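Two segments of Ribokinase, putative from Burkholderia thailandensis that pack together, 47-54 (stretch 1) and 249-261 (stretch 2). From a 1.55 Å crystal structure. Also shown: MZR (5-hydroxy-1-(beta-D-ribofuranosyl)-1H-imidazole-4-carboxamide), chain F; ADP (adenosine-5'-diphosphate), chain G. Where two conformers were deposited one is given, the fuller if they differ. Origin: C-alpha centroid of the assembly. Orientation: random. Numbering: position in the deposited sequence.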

# COMPACT_ATOMS: atom_id res chain seq x y z
N GLY B 47 -15.97 -4.01 -4.15
CA GLY B 47 -15.38 -4.51 -2.93
C GLY B 47 -16.14 -4.04 -1.72
O GLY B 47 -17.34 -3.79 -1.79
N GLY B 48 -15.44 -3.97 -0.60
CA GLY B 48 -16.05 -3.75 0.71
C GLY B 48 -16.49 -5.10 1.26
O GLY B 48 -16.92 -6.01 0.52
N CYS B 49 -16.34 -5.25 2.56
CA CYS B 49 -16.60 -6.54 3.19
C CYS B 49 -18.04 -7.01 3.02
O CYS B 49 -18.28 -8.18 2.75
CB CYS B 49 -16.22 -6.43 4.67
SG CYS B 49 -14.38 -6.14 4.84
N ALA B 50 -19.00 -6.08 3.14
CA ALA B 50 -20.40 -6.51 2.95
C ALA B 50 -20.65 -6.89 1.52
O ALA B 50 -21.39 -7.85 1.27
CB ALA B 50 -21.40 -5.44 3.39
N GLY B 51 -20.09 -6.16 0.57
CA GLY B 51 -20.32 -6.49 -0.84
C GLY B 51 -19.72 -7.89 -1.09
O GLY B 51 -20.34 -8.73 -1.77
N ASN B 52 -18.50 -8.10 -0.61
CA ASN B 52 -17.81 -9.38 -0.88
C ASN B 52 -18.52 -10.57 -0.27
O ASN B 52 -18.69 -11.60 -0.91
CB ASN B 52 -16.39 -9.30 -0.31
CG ASN B 52 -15.53 -8.20 -0.97
OD1 ASN B 52 -15.82 -7.69 -2.06
ND2 ASN B 52 -14.42 -7.91 -0.30
N ILE B 53 -18.94 -10.42 0.98
CA ILE B 53 -19.55 -11.54 1.69
C ILE B 53 -20.89 -11.82 1.06
O ILE B 53 -21.23 -13.00 0.86
CB ILE B 53 -19.67 -11.24 3.21
CG1 ILE B 53 -18.29 -11.19 3.86
CG2 ILE B 53 -20.60 -12.30 3.90
CD1 ILE B 53 -18.32 -10.52 5.23
N ALA B 54 -21.66 -10.76 0.77
CA ALA B 54 -22.96 -10.98 0.11
C ALA B 54 -22.77 -11.61 -1.25
O ALA B 54 -23.60 -12.43 -1.67
CB ALA B 54 -23.73 -9.68 -0.01
N THR B 249 -7.02 -10.88 -2.19
CA THR B 249 -7.92 -9.90 -1.60
C THR B 249 -9.36 -10.42 -1.63
O THR B 249 -9.89 -10.71 -2.69
CB THR B 249 -7.94 -8.59 -2.41
OG1 THR B 249 -6.60 -8.14 -2.50
CG2 THR B 249 -8.74 -7.51 -1.67
N GLY B 250 -9.94 -10.54 -0.42
CA GLY B 250 -11.33 -10.95 -0.30
C GLY B 250 -11.44 -12.43 -0.02
O GLY B 250 -12.54 -12.94 0.02
N CYS B 251 -10.32 -13.15 0.13
CA CYS B 251 -10.47 -14.63 0.41
C CYS B 251 -11.24 -14.88 1.69
O CYS B 251 -12.13 -15.77 1.70
CB CYS B 251 -9.13 -15.30 0.53
SG CYS B 251 -8.35 -15.66 -1.06
N GLY B 252 -10.96 -14.10 2.75
CA GLY B 252 -11.67 -14.30 4.02
C GLY B 252 -13.17 -13.98 3.83
O GLY B 252 -14.02 -14.61 4.45
N ASP B 253 -13.50 -12.99 3.02
CA ASP B 253 -14.91 -12.65 2.82
C ASP B 253 -15.64 -13.75 2.05
O ASP B 253 -16.82 -14.06 2.35
CB ASP B 253 -15.00 -11.32 2.06
CG ASP B 253 -14.62 -10.13 2.94
OD1 ASP B 253 -14.66 -10.24 4.18
OD2 ASP B 253 -14.24 -9.10 2.39
N ALA B 254 -14.97 -14.33 1.05
CA ALA B 254 -15.58 -15.45 0.30
C ALA B 254 -15.83 -16.59 1.30
O ALA B 254 -16.90 -17.24 1.29
CB ALA B 254 -14.67 -15.90 -0.84
N PHE B 255 -14.83 -16.88 2.12
CA PHE B 255 -14.94 -17.89 3.20
C PHE B 255 -16.13 -17.60 4.09
O PHE B 255 -16.95 -18.48 4.38
CB PHE B 255 -13.59 -17.90 3.97
CG PHE B 255 -13.50 -18.93 5.06
CD1 PHE B 255 -12.75 -20.12 4.89
CD2 PHE B 255 -14.10 -18.69 6.30
CE1 PHE B 255 -12.67 -21.05 5.98
CE2 PHE B 255 -13.99 -19.59 7.35
CZ PHE B 255 -13.30 -20.78 7.17
N ARG B 256 -16.27 -16.36 4.53
CA ARG B 256 -17.41 -16.02 5.42
C ARG B 256 -18.75 -16.22 4.72
O ARG B 256 -19.70 -16.69 5.38
CB ARG B 256 -17.25 -14.57 5.91
CG ARG B 256 -16.22 -14.50 7.02
CD ARG B 256 -15.63 -13.10 7.07
NE ARG B 256 -14.61 -12.95 8.10
CZ ARG B 256 -13.41 -13.56 8.09
NH1 ARG B 256 -13.08 -14.46 7.19
NH2 ARG B 256 -12.57 -13.31 9.06
N GLY B 257 -18.88 -15.91 3.43
CA GLY B 257 -20.11 -16.23 2.66
C GLY B 257 -20.43 -17.72 2.74
O GLY B 257 -21.60 -18.10 3.01
N GLY B 258 -19.42 -18.57 2.55
CA GLY B 258 -19.69 -20.02 2.60
C GLY B 258 -20.05 -20.46 3.99
O GLY B 258 -20.94 -21.33 4.16
N LEU B 259 -19.37 -19.93 4.98
CA LEU B 259 -19.71 -20.27 6.37
C LEU B 259 -21.15 -19.88 6.68
O LEU B 259 -21.88 -20.70 7.27
CB LEU B 259 -18.75 -19.58 7.31
CG LEU B 259 -18.62 -20.32 8.63
CD1 LEU B 259 -17.75 -21.56 8.42
CD2 LEU B 259 -17.98 -19.39 9.66
N LEU B 260 -21.57 -18.67 6.31
CA LEU B 260 -22.93 -18.20 6.58
C LEU B 260 -23.94 -19.13 5.87
O LEU B 260 -24.98 -19.46 6.46
CB LEU B 260 -23.16 -16.75 6.09
CG LEU B 260 -22.46 -15.72 6.94
CD1 LEU B 260 -22.44 -14.44 6.11
CD2 LEU B 260 -23.30 -15.52 8.23
N TYR B 261 -23.65 -19.55 4.64
CA TYR B 261 -24.58 -20.44 3.93
C TYR B 261 -24.68 -21.76 4.71
O TYR B 261 -25.80 -22.29 4.92
CB TYR B 261 -24.04 -20.72 2.51
CG TYR B 261 -24.98 -21.57 1.71
CD1 TYR B 261 -26.03 -20.99 1.02
CD2 TYR B 261 -24.82 -22.96 1.68
CE1 TYR B 261 -26.90 -21.74 0.27
CE2 TYR B 261 -25.71 -23.75 0.93
CZ TYR B 261 -26.73 -23.11 0.24
OH TYR B 261 -27.61 -23.88 -0.52
N1 MZR F . -12.95 -0.91 7.04
O3 MZR F . -13.70 -2.49 4.87
C4 MZR F . -12.30 -2.43 4.66
C5 MZR F . -11.35 -1.73 5.49
C6 MZR F . -11.67 -0.94 6.69
O6 MZR F . -10.71 -0.38 7.24
N7 MZR F . -10.16 -1.97 4.88
C8 MZR F . -10.39 -2.74 3.79
N9 MZR F . -11.71 -3.03 3.64
C1' MZR F . -12.32 -3.89 2.61
C2' MZR F . -11.90 -3.65 1.16
O2' MZR F . -12.86 -2.75 0.61
C3' MZR F . -11.89 -5.09 0.58
O3' MZR F . -12.80 -5.35 -0.49
C4' MZR F . -12.18 -5.98 1.76
O4' MZR F . -11.82 -5.19 2.88
C5' MZR F . -11.36 -7.25 1.71
O5' MZR F . -11.75 -8.03 2.87
PB ADP G . -8.19 -13.04 4.88
O1B ADP G . -6.87 -12.54 5.44
O2B ADP G . -9.30 -12.68 5.83
O3B ADP G . -8.58 -12.76 3.48
PA ADP G . -7.09 -15.82 4.72
O1A ADP G . -5.86 -15.31 3.95
O2A ADP G . -6.90 -16.53 6.02
O3A ADP G . -8.14 -14.69 5.06
O5' ADP G . -7.79 -16.70 3.63
C5' ADP G . -9.10 -17.19 3.95
C4' ADP G . -9.37 -18.58 3.40
O4' ADP G . -9.26 -18.54 1.96
C3' ADP G . -8.36 -19.66 3.86
O3' ADP G . -8.71 -20.17 5.16
C2' ADP G . -8.42 -20.61 2.70
O2' ADP G . -9.55 -21.50 2.85
C1' ADP G . -8.65 -19.74 1.49
N9 ADP G . -7.33 -19.37 0.91
C8 ADP G . -6.55 -18.27 1.16
N7 ADP G . -5.38 -18.35 0.44
C5 ADP G . -5.40 -19.51 -0.20
C6 ADP G . -4.48 -20.22 -1.09
N6 ADP G . -3.30 -19.62 -1.39
N1 ADP G . -4.84 -21.40 -1.56
C2 ADP G . -6.02 -21.99 -1.25
N3 ADP G . -6.92 -21.38 -0.46
C4 ADP G . -6.66 -20.20 0.10

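How do the two backbones come so close? Each stretch enters a helix through a glycine N-cap, Gly 48 and Gly 250, and the helix axes cross at 51°, approaching to 7.8 Å. The backbones come nearest at Ile 53 and Gly 257, whose CA atoms lie 4.8 Å apart. A side chain on Gly 257 would point toward the first helix, where an ideal CB would sit only 3.1 Å from Ile 53 O, so its absence lets the backbones approach.

What does Ile 53 do with its side chain? Its CA-to-CB bond points sideways, yet with chi1 m and chi2 t it settles as a knob among Asp 253, Arg 256, Gly 257 and Leu 260. Its CG1 lies 3.6 Å from Asp 253 O and 4.1 Å from Arg 256 CB, while its CG2 meets Leu 260 CD1 at 3.6 Å, an apolar contact. Leu 260, also m and t, has its CA-to-CB bond directed toward the first stretch and supplies that methyl.

Why are Asn 52 and Asp 253 aimed at each other? The CA-to-CB bond of each points toward the other stretch, and with chi1 m these rotamers bring Asn 52 ND2 within 2.9 Å of Asp 253 OD2 in a nearly straight hydrogen bond (168°). Asn 52 ND2 also donates to MZR O3' at 3.0 Å, and Asp 253 OD2 accepts from MZR O5' at 2.8 Å, so the pair joins the helices beside the ligand's ribose. Cys 49, also m, places SG 3.8 Å from Asp 253 OD2.

Why does Arg 256 not reach across? Its CA-to-CB bond starts toward the first helix, but the extended chi2 and chi3, both t, lead its end away. There Arg 256 NH1 donates to Gly 252 O at 2.9 Å, within its own helix, leaving the aliphatic base of the side chain against Ile 53.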